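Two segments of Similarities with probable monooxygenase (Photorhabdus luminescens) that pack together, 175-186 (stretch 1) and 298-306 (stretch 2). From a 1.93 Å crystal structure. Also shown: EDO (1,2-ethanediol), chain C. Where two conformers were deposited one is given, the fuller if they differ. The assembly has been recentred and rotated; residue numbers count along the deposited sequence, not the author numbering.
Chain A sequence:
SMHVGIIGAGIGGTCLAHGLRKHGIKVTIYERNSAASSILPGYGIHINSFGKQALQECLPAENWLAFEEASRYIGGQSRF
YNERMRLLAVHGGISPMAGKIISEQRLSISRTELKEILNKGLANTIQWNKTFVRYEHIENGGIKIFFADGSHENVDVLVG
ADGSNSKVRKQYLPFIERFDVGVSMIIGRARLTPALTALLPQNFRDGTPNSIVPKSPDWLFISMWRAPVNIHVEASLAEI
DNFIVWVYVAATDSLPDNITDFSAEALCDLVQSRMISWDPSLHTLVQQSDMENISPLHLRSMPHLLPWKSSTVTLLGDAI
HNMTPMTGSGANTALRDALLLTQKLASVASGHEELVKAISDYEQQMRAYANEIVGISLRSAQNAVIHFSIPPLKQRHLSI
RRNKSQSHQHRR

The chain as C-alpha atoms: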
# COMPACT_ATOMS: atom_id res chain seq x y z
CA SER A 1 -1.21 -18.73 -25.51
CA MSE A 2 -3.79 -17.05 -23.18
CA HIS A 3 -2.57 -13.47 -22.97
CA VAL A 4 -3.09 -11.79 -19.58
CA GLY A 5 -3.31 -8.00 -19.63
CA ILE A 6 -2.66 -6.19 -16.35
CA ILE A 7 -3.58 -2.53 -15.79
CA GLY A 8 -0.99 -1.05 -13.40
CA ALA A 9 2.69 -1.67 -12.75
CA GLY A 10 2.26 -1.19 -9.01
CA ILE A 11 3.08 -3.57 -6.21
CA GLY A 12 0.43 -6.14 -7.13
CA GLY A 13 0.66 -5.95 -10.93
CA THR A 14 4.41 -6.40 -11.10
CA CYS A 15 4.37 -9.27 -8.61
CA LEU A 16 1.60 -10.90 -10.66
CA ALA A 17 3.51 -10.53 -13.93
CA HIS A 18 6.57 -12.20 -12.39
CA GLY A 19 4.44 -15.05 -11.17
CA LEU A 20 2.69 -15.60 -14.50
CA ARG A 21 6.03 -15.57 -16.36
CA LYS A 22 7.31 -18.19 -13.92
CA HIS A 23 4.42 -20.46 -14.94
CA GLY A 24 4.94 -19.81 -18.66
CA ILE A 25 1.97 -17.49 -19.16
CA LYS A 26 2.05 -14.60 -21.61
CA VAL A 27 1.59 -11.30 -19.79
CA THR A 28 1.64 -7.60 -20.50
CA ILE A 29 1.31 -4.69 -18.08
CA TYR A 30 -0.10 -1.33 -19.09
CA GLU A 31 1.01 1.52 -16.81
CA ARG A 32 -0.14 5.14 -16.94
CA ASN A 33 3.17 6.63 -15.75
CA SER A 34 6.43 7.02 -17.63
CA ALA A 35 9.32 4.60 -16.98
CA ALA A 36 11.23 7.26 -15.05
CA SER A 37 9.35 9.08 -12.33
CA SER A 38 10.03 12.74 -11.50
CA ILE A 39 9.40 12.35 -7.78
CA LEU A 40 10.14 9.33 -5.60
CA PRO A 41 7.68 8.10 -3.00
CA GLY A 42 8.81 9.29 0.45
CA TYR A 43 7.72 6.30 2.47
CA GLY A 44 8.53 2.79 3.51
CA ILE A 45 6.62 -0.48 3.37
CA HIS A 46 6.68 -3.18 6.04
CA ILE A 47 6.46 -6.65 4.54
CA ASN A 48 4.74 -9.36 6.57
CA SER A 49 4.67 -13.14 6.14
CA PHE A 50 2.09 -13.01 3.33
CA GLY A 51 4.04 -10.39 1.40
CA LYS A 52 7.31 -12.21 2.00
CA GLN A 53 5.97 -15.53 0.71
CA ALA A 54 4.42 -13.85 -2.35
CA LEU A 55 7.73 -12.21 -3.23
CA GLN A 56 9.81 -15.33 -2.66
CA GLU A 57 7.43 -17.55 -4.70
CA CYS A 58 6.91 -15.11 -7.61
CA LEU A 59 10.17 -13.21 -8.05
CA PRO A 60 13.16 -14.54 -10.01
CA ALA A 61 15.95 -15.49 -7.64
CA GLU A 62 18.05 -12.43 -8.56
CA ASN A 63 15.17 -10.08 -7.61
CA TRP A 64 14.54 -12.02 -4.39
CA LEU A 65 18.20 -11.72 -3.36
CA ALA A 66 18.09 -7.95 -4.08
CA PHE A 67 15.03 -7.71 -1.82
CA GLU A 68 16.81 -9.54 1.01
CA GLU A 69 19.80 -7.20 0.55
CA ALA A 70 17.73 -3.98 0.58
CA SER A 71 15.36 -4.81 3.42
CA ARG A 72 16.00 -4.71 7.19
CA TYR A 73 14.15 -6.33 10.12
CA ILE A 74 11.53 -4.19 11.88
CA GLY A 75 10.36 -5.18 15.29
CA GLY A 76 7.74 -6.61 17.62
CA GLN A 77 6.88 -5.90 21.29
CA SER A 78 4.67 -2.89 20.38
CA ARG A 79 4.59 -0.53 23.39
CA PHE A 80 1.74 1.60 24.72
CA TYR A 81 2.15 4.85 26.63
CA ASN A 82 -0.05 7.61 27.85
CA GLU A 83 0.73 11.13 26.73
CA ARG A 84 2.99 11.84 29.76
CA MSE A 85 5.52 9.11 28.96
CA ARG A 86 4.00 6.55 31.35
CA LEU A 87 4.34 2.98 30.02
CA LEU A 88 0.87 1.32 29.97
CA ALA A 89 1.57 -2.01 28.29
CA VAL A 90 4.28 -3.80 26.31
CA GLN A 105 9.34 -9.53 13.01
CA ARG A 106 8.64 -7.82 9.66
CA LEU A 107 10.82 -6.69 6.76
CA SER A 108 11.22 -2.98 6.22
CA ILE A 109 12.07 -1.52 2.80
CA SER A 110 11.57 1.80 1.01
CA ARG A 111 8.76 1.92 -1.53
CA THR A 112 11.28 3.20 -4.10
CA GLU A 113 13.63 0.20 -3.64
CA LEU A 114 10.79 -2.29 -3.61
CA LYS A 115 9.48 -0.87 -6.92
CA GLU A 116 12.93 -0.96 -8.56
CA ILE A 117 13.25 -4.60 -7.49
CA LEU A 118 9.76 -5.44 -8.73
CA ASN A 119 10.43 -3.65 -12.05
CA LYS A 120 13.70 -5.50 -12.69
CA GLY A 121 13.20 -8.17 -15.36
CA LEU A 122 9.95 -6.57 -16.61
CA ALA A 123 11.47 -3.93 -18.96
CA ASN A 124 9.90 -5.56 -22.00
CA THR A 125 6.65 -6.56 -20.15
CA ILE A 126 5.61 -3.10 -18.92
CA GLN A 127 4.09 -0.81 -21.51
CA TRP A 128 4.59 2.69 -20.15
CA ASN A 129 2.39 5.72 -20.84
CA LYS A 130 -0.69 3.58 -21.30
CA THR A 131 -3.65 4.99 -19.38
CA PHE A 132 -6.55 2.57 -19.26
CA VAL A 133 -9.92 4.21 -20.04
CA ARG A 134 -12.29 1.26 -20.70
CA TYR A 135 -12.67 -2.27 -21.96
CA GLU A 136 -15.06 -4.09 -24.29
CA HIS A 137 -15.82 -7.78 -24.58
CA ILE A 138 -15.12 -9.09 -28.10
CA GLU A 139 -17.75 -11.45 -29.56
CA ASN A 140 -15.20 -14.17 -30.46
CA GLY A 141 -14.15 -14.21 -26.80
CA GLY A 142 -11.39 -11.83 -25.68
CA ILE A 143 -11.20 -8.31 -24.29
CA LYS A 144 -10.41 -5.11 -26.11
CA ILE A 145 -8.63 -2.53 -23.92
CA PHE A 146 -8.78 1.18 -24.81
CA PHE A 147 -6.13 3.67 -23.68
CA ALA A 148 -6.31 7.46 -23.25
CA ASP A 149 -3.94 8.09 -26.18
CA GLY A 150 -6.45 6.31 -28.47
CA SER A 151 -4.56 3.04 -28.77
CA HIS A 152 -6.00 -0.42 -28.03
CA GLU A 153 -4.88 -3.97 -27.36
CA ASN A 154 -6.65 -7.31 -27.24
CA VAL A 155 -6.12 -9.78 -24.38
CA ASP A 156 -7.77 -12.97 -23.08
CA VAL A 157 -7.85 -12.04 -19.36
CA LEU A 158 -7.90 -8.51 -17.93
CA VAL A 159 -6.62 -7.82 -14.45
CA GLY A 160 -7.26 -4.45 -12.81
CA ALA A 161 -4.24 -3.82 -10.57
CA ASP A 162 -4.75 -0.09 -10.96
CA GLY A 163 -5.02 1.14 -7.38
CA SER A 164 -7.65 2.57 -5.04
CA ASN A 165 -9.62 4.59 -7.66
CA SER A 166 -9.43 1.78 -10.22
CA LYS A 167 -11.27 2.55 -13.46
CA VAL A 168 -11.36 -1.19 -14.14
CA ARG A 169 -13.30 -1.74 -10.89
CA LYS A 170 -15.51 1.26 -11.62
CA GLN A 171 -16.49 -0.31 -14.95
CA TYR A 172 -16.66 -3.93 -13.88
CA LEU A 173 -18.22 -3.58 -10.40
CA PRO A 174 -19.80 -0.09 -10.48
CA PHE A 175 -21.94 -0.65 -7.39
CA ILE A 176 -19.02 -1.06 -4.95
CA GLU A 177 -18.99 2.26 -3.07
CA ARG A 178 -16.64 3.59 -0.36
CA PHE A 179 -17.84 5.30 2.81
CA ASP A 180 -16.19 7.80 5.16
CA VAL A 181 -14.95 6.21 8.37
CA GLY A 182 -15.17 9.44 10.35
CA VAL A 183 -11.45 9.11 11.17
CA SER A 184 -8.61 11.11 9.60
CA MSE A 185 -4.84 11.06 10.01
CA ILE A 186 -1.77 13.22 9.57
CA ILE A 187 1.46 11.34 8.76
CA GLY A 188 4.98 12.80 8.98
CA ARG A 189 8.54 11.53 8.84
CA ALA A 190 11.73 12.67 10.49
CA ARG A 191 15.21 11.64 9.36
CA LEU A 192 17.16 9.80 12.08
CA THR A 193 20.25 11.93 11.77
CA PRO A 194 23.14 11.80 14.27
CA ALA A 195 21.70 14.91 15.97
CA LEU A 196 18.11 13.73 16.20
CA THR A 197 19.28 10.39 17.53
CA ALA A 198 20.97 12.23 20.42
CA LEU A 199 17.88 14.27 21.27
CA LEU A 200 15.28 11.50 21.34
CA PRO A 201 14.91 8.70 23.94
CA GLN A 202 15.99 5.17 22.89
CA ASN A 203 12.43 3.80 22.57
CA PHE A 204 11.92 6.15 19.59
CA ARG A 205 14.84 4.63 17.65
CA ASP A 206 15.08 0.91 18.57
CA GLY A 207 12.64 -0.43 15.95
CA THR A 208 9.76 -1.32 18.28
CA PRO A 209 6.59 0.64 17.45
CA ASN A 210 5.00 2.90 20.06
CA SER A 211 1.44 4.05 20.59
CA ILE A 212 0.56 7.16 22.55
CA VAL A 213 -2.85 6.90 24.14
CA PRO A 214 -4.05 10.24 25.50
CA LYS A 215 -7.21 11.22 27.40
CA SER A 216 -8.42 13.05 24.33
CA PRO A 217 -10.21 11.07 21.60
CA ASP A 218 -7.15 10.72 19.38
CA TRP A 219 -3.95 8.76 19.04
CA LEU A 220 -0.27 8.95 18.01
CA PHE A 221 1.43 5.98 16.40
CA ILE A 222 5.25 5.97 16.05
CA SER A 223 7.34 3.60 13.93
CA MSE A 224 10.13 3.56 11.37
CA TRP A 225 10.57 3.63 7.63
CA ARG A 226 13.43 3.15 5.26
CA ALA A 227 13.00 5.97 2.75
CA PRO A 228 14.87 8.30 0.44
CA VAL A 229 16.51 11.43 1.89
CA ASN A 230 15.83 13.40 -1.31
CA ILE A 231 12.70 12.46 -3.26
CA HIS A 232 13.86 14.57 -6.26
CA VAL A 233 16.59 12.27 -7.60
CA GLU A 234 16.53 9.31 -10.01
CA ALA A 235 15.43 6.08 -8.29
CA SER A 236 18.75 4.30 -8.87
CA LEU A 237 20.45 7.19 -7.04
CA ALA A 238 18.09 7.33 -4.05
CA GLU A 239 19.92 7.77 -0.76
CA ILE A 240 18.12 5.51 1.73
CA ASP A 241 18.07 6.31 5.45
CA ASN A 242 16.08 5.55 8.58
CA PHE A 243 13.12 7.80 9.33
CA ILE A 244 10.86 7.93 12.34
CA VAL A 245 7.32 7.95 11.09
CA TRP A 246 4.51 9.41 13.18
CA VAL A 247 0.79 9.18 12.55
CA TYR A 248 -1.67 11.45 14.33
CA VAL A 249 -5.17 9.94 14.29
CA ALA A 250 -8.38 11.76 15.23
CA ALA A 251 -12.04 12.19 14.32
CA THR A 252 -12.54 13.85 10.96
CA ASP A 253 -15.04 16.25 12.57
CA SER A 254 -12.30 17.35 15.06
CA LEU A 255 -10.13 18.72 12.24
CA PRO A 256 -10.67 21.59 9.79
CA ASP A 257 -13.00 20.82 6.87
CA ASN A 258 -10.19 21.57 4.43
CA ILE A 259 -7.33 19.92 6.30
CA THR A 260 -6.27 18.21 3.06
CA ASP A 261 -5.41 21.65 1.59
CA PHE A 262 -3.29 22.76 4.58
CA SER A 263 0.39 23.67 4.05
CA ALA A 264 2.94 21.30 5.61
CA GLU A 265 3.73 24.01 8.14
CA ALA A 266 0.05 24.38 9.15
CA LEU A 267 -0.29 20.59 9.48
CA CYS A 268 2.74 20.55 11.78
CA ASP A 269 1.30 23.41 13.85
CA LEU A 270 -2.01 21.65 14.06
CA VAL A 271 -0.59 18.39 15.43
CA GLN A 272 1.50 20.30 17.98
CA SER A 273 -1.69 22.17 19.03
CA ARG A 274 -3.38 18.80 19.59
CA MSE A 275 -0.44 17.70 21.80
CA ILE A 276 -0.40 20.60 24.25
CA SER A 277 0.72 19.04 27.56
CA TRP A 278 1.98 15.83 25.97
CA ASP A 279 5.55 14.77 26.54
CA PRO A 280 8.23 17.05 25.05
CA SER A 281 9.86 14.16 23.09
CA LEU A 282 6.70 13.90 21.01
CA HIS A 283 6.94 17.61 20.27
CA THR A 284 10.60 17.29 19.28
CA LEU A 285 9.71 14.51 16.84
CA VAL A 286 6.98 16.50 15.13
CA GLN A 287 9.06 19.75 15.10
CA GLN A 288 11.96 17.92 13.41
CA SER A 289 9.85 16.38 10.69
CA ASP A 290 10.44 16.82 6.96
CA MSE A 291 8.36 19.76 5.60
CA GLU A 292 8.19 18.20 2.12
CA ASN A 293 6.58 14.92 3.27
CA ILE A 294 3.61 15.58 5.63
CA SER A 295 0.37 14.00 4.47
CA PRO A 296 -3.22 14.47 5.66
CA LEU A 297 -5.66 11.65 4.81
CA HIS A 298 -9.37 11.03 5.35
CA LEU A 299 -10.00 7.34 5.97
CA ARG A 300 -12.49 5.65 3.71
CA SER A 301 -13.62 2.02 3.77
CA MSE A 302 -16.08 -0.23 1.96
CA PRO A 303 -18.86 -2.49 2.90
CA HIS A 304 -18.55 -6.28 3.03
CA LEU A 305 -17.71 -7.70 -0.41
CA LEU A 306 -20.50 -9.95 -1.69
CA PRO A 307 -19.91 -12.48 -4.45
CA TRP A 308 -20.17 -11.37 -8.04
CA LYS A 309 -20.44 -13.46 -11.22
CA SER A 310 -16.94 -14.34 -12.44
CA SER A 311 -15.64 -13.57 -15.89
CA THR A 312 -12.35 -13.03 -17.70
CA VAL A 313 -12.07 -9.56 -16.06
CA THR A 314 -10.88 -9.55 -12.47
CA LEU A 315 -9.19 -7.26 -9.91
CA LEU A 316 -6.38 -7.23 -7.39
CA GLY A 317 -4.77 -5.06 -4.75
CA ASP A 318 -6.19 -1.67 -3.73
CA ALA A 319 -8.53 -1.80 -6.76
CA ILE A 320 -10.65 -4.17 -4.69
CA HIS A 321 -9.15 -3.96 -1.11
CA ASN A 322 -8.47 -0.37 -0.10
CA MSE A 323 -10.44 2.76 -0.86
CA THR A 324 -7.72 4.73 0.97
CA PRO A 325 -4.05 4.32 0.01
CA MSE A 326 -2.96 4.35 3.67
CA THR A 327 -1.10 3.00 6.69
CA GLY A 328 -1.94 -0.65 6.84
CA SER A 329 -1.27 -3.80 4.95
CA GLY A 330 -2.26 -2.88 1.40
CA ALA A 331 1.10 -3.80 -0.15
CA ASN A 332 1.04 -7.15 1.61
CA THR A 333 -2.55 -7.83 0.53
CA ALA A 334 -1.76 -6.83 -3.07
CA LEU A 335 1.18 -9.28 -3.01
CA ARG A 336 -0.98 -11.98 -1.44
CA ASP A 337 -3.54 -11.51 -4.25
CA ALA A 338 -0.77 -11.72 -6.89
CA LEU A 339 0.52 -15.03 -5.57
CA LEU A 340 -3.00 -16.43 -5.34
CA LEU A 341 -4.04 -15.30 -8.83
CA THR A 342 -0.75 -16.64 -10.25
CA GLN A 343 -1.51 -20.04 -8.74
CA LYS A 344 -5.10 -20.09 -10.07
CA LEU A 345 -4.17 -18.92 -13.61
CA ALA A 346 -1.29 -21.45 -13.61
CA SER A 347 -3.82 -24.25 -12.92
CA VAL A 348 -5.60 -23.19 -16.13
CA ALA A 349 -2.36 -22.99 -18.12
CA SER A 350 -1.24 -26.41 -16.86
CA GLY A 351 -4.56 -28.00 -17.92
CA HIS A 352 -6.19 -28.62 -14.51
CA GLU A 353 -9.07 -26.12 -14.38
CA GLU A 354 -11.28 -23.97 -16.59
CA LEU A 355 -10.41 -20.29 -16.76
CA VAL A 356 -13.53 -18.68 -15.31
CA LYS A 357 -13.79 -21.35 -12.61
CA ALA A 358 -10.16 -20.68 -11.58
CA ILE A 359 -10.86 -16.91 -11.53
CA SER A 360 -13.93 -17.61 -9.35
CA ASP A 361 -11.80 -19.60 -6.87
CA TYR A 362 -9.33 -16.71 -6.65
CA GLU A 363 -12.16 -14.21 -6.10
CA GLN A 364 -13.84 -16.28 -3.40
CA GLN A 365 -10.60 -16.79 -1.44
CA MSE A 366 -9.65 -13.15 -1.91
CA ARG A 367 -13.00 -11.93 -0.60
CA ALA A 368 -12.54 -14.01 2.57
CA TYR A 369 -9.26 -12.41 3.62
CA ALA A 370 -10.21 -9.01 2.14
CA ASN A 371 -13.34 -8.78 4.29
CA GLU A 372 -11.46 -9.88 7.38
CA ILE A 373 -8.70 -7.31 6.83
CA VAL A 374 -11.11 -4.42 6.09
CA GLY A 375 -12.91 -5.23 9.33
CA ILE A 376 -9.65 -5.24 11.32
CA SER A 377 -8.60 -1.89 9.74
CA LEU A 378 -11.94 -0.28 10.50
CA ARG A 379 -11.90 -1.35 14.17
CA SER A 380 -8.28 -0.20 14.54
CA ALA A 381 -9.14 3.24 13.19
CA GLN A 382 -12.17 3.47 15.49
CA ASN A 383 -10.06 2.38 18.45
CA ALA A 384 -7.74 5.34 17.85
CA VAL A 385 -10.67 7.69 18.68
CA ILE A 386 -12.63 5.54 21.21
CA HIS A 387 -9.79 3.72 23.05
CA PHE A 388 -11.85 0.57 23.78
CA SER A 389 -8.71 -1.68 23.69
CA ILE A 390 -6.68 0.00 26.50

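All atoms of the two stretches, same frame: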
# COMPACT_ATOMS: atom_id res chain seq x y z
N PHE A 175 -21.14 -0.86 -8.59
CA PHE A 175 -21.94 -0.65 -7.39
C PHE A 175 -21.16 -0.72 -6.07
O PHE A 175 -21.69 -0.37 -5.02
CB PHE A 175 -23.15 -1.59 -7.38
CG PHE A 175 -24.09 -1.33 -8.52
CD1 PHE A 175 -24.76 -0.11 -8.62
CD2 PHE A 175 -24.31 -2.29 -9.51
CE1 PHE A 175 -25.62 0.14 -9.67
CE2 PHE A 175 -25.17 -2.04 -10.57
CZ PHE A 175 -25.83 -0.82 -10.65
N ILE A 176 -19.89 -1.13 -6.13
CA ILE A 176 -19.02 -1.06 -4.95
C ILE A 176 -18.71 0.41 -4.64
O ILE A 176 -18.09 1.12 -5.45
CB ILE A 176 -17.71 -1.82 -5.15
CG1 ILE A 176 -17.99 -3.32 -5.17
CG2 ILE A 176 -16.71 -1.49 -4.02
CD1 ILE A 176 -16.82 -4.16 -5.64
N GLU A 177 -19.14 0.86 -3.46
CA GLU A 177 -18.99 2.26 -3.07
C GLU A 177 -18.29 2.38 -1.72
O GLU A 177 -18.58 1.63 -0.82
CB GLU A 177 -20.37 2.95 -3.03
CG GLU A 177 -21.40 2.26 -2.14
CD GLU A 177 -22.83 2.77 -2.35
OE1 GLU A 177 -23.01 3.90 -2.87
OE2 GLU A 177 -23.78 2.04 -1.97
N ARG A 178 -17.36 3.33 -1.60
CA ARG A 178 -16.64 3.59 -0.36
C ARG A 178 -17.50 4.43 0.56
O ARG A 178 -18.40 5.13 0.09
CB ARG A 178 -15.34 4.33 -0.64
CG ARG A 178 -15.53 5.82 -0.93
CD ARG A 178 -14.39 6.42 -1.75
NE ARG A 178 -14.48 7.87 -1.79
CZ ARG A 178 -13.48 8.69 -2.16
NH1 ARG A 178 -12.30 8.20 -2.52
NH2 ARG A 178 -13.68 10.01 -2.14
N PHE A 179 -17.22 4.37 1.87
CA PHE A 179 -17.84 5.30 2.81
C PHE A 179 -16.77 5.96 3.68
O PHE A 179 -15.68 5.43 3.83
CB PHE A 179 -18.91 4.63 3.67
CG PHE A 179 -18.38 3.53 4.56
CD1 PHE A 179 -17.94 3.81 5.86
CD2 PHE A 179 -18.33 2.22 4.11
CE1 PHE A 179 -17.47 2.81 6.67
CE2 PHE A 179 -17.85 1.22 4.92
CZ PHE A 179 -17.41 1.51 6.20
N ASP A 180 -17.10 7.11 4.25
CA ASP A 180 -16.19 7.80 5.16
C ASP A 180 -16.25 7.14 6.53
O ASP A 180 -17.32 6.95 7.13
CB ASP A 180 -16.55 9.27 5.29
CG ASP A 180 -16.29 10.06 4.02
OD1 ASP A 180 -15.30 9.79 3.32
OD2 ASP A 180 -17.09 10.96 3.73
N VAL A 181 -15.07 6.87 7.07
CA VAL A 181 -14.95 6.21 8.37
C VAL A 181 -15.23 7.16 9.52
O VAL A 181 -15.62 6.73 10.58
CB VAL A 181 -13.55 5.60 8.50
CG1 VAL A 181 -13.29 5.07 9.90
CG2 VAL A 181 -13.39 4.50 7.48
N GLY A 182 -15.06 8.45 9.30
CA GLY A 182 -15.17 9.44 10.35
C GLY A 182 -13.86 9.63 11.09
O GLY A 182 -13.82 10.34 12.12
N VAL A 183 -12.80 8.99 10.59
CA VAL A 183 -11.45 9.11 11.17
C VAL A 183 -10.51 9.64 10.08
O VAL A 183 -10.62 9.24 8.90
CB VAL A 183 -10.97 7.76 11.74
CG1 VAL A 183 -9.53 7.82 12.21
CG2 VAL A 183 -11.88 7.33 12.89
N SER A 184 -9.62 10.55 10.48
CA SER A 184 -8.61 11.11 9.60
C SER A 184 -7.24 11.01 10.24
O SER A 184 -7.13 10.74 11.44
CB SER A 184 -8.92 12.56 9.30
OG SER A 184 -10.16 12.65 8.64
N MSE A 185 -6.19 11.17 9.46
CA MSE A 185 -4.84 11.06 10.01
C MSE A 185 -3.92 12.06 9.36
O MSE A 185 -4.19 12.56 8.25
CB MSE A 185 -4.30 9.64 9.87
CG MSE A 185 -4.09 9.15 8.46
SE MSE A 185 -3.42 7.26 8.44
CE MSE A 185 -4.34 6.43 9.91
N ILE A 186 -2.85 12.37 10.07
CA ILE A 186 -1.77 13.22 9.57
C ILE A 186 -0.49 12.42 9.81
O ILE A 186 -0.24 11.97 10.94
CB ILE A 186 -1.74 14.58 10.30
CG1 ILE A 186 -3.05 15.33 10.11
CG2 ILE A 186 -0.58 15.44 9.82
CD1 ILE A 186 -3.15 16.62 10.89
N HIS A 298 -8.07 11.41 4.79
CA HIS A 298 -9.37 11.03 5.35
C HIS A 298 -9.57 9.54 5.09
O HIS A 298 -9.38 9.08 3.98
CB HIS A 298 -10.50 11.85 4.69
CG HIS A 298 -10.43 13.31 4.99
ND1 HIS A 298 -10.38 13.80 6.28
CD2 HIS A 298 -10.39 14.39 4.17
CE1 HIS A 298 -10.31 15.12 6.23
NE2 HIS A 298 -10.33 15.50 4.97
N LEU A 299 -9.90 8.78 6.13
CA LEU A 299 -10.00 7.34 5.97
C LEU A 299 -11.35 6.99 5.40
O LEU A 299 -12.38 7.47 5.88
CB LEU A 299 -9.78 6.58 7.27
CG LEU A 299 -8.44 6.84 7.96
CD1 LEU A 299 -8.31 5.88 9.13
CD2 LEU A 299 -7.26 6.69 7.02
N ARG A 300 -11.31 6.17 4.36
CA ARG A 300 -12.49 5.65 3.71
C ARG A 300 -12.43 4.13 3.75
O ARG A 300 -11.34 3.55 3.89
CB ARG A 300 -12.61 6.21 2.30
CG ARG A 300 -12.85 7.71 2.33
CD ARG A 300 -12.94 8.36 0.96
NE ARG A 300 -12.99 9.82 1.06
CZ ARG A 300 -11.94 10.65 1.04
NH1 ARG A 300 -10.70 10.20 0.92
NH2 ARG A 300 -12.15 11.97 1.14
N SER A 301 -13.59 3.49 3.73
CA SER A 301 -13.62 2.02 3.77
C SER A 301 -14.72 1.56 2.83
O SER A 301 -15.29 2.37 2.11
CB SER A 301 -13.85 1.54 5.20
OG SER A 301 -13.72 0.14 5.34
N MSE A 302 -15.04 0.28 2.85
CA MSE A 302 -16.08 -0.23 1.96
C MSE A 302 -16.88 -1.27 2.67
O MSE A 302 -16.42 -1.88 3.63
CB MSE A 302 -15.51 -0.78 0.65
CG MSE A 302 -14.67 -2.02 0.87
SE MSE A 302 -14.04 -2.63 -0.88
CE MSE A 302 -12.23 -1.95 -0.58
N PRO A 303 -18.12 -1.45 2.22
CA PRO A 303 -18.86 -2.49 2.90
C PRO A 303 -18.32 -3.89 2.55
O PRO A 303 -17.44 -4.05 1.70
CB PRO A 303 -20.30 -2.28 2.44
CG PRO A 303 -20.25 -1.40 1.25
CD PRO A 303 -18.90 -0.76 1.18
N HIS A 304 -18.85 -4.87 3.25
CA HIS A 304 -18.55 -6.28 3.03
C HIS A 304 -18.70 -6.63 1.54
O HIS A 304 -19.68 -6.22 0.89
CB HIS A 304 -19.50 -7.08 3.92
CG HIS A 304 -19.29 -8.56 3.90
ND1 HIS A 304 -18.53 -9.22 4.85
CD2 HIS A 304 -19.83 -9.52 3.11
CE1 HIS A 304 -18.58 -10.52 4.61
NE2 HIS A 304 -19.35 -10.73 3.56
N LEU A 305 -17.70 -7.32 1.00
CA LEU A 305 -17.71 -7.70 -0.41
C LEU A 305 -18.53 -8.95 -0.57
O LEU A 305 -18.23 -9.97 0.04
CB LEU A 305 -16.30 -7.98 -0.93
CG LEU A 305 -15.38 -6.82 -1.22
CD1 LEU A 305 -14.02 -7.35 -1.67
CD2 LEU A 305 -16.00 -5.93 -2.29
N LEU A 306 -19.59 -8.84 -1.37
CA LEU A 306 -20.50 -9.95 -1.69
C LEU A 306 -20.02 -10.59 -2.98
O LEU A 306 -19.43 -9.92 -3.80
CB LEU A 306 -21.90 -9.42 -1.92
CG LEU A 306 -22.58 -8.77 -0.72
CD1 LEU A 306 -23.69 -7.82 -1.18
CD2 LEU A 306 -23.11 -9.84 0.20
C1 EDO C . -21.20 -5.05 -8.36
O1 EDO C . -21.28 -3.76 -8.98
C2 EDO C . -21.28 -4.93 -6.84
O2 EDO C . -20.68 -6.07 -6.20
O HOH W 1 -13.24 10.02 5.15

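Two like-charged side chains lie against each other at this contact: the guanidinium of Arg178 stacks flat on that of Arg300, with centres 4.0 Å apart and planes inclined by 15°. Arg178 NH2 and Arg300 NE approach to 3.3 Å, but both are donors and no hydrogen bond joins them. Asp180 offsets part of the charge through a salt bridge from its OD1 to Arg300 NE (3.2 Å). The same OD1 accepts a hydrogen bond from a water (2.8 Å to the water O), which also donates to Leu299 O at 2.8 Å and so ties the carboxylate to the opposing backbone.

Beneath these side chains the strands pair antiparallel. Phe179 and Ser301 exchange hydrogen bonds in both directions, Phe179 N to Ser301 O (2.8 Å) and Ser301 N to Phe179 O (2.9 Å). Val181 N then donates to Leu299 O (3.0 Å), and Leu299 N to Val183 O (2.9 Å). Between Asp180 and Ser184 the register slips by two residues, a beta bulge that includes the corner at Gly182. There phi is 87°, and a CB would be jammed against the preceding carbonyl O, so glycine suits the turn. Beyond it, Ser184 OG and His298 ND1 share a short hydrogen bond of 2.6 Å in which either could be the donor.

Leu299 supplies the largest share of the 830 Å² buried between the stretches. Its CB lies 4.1 Å from Val181 CB, while its CD1 meets Val183 CG1 at 3.8 Å and the selenomethionine Met185 CE at 4.1 Å; a branched aliphatic side chain can reach all three. The Phe179 ring covers Ser301, and Ser301 CB lies 4.2 Å from the ring centroid in an off-centre CH-pi contact. Farther along, Ile176 CD1 packs on Leu305 CD2 (3.9 Å), whereas Glu177 O is buried without a polar partner.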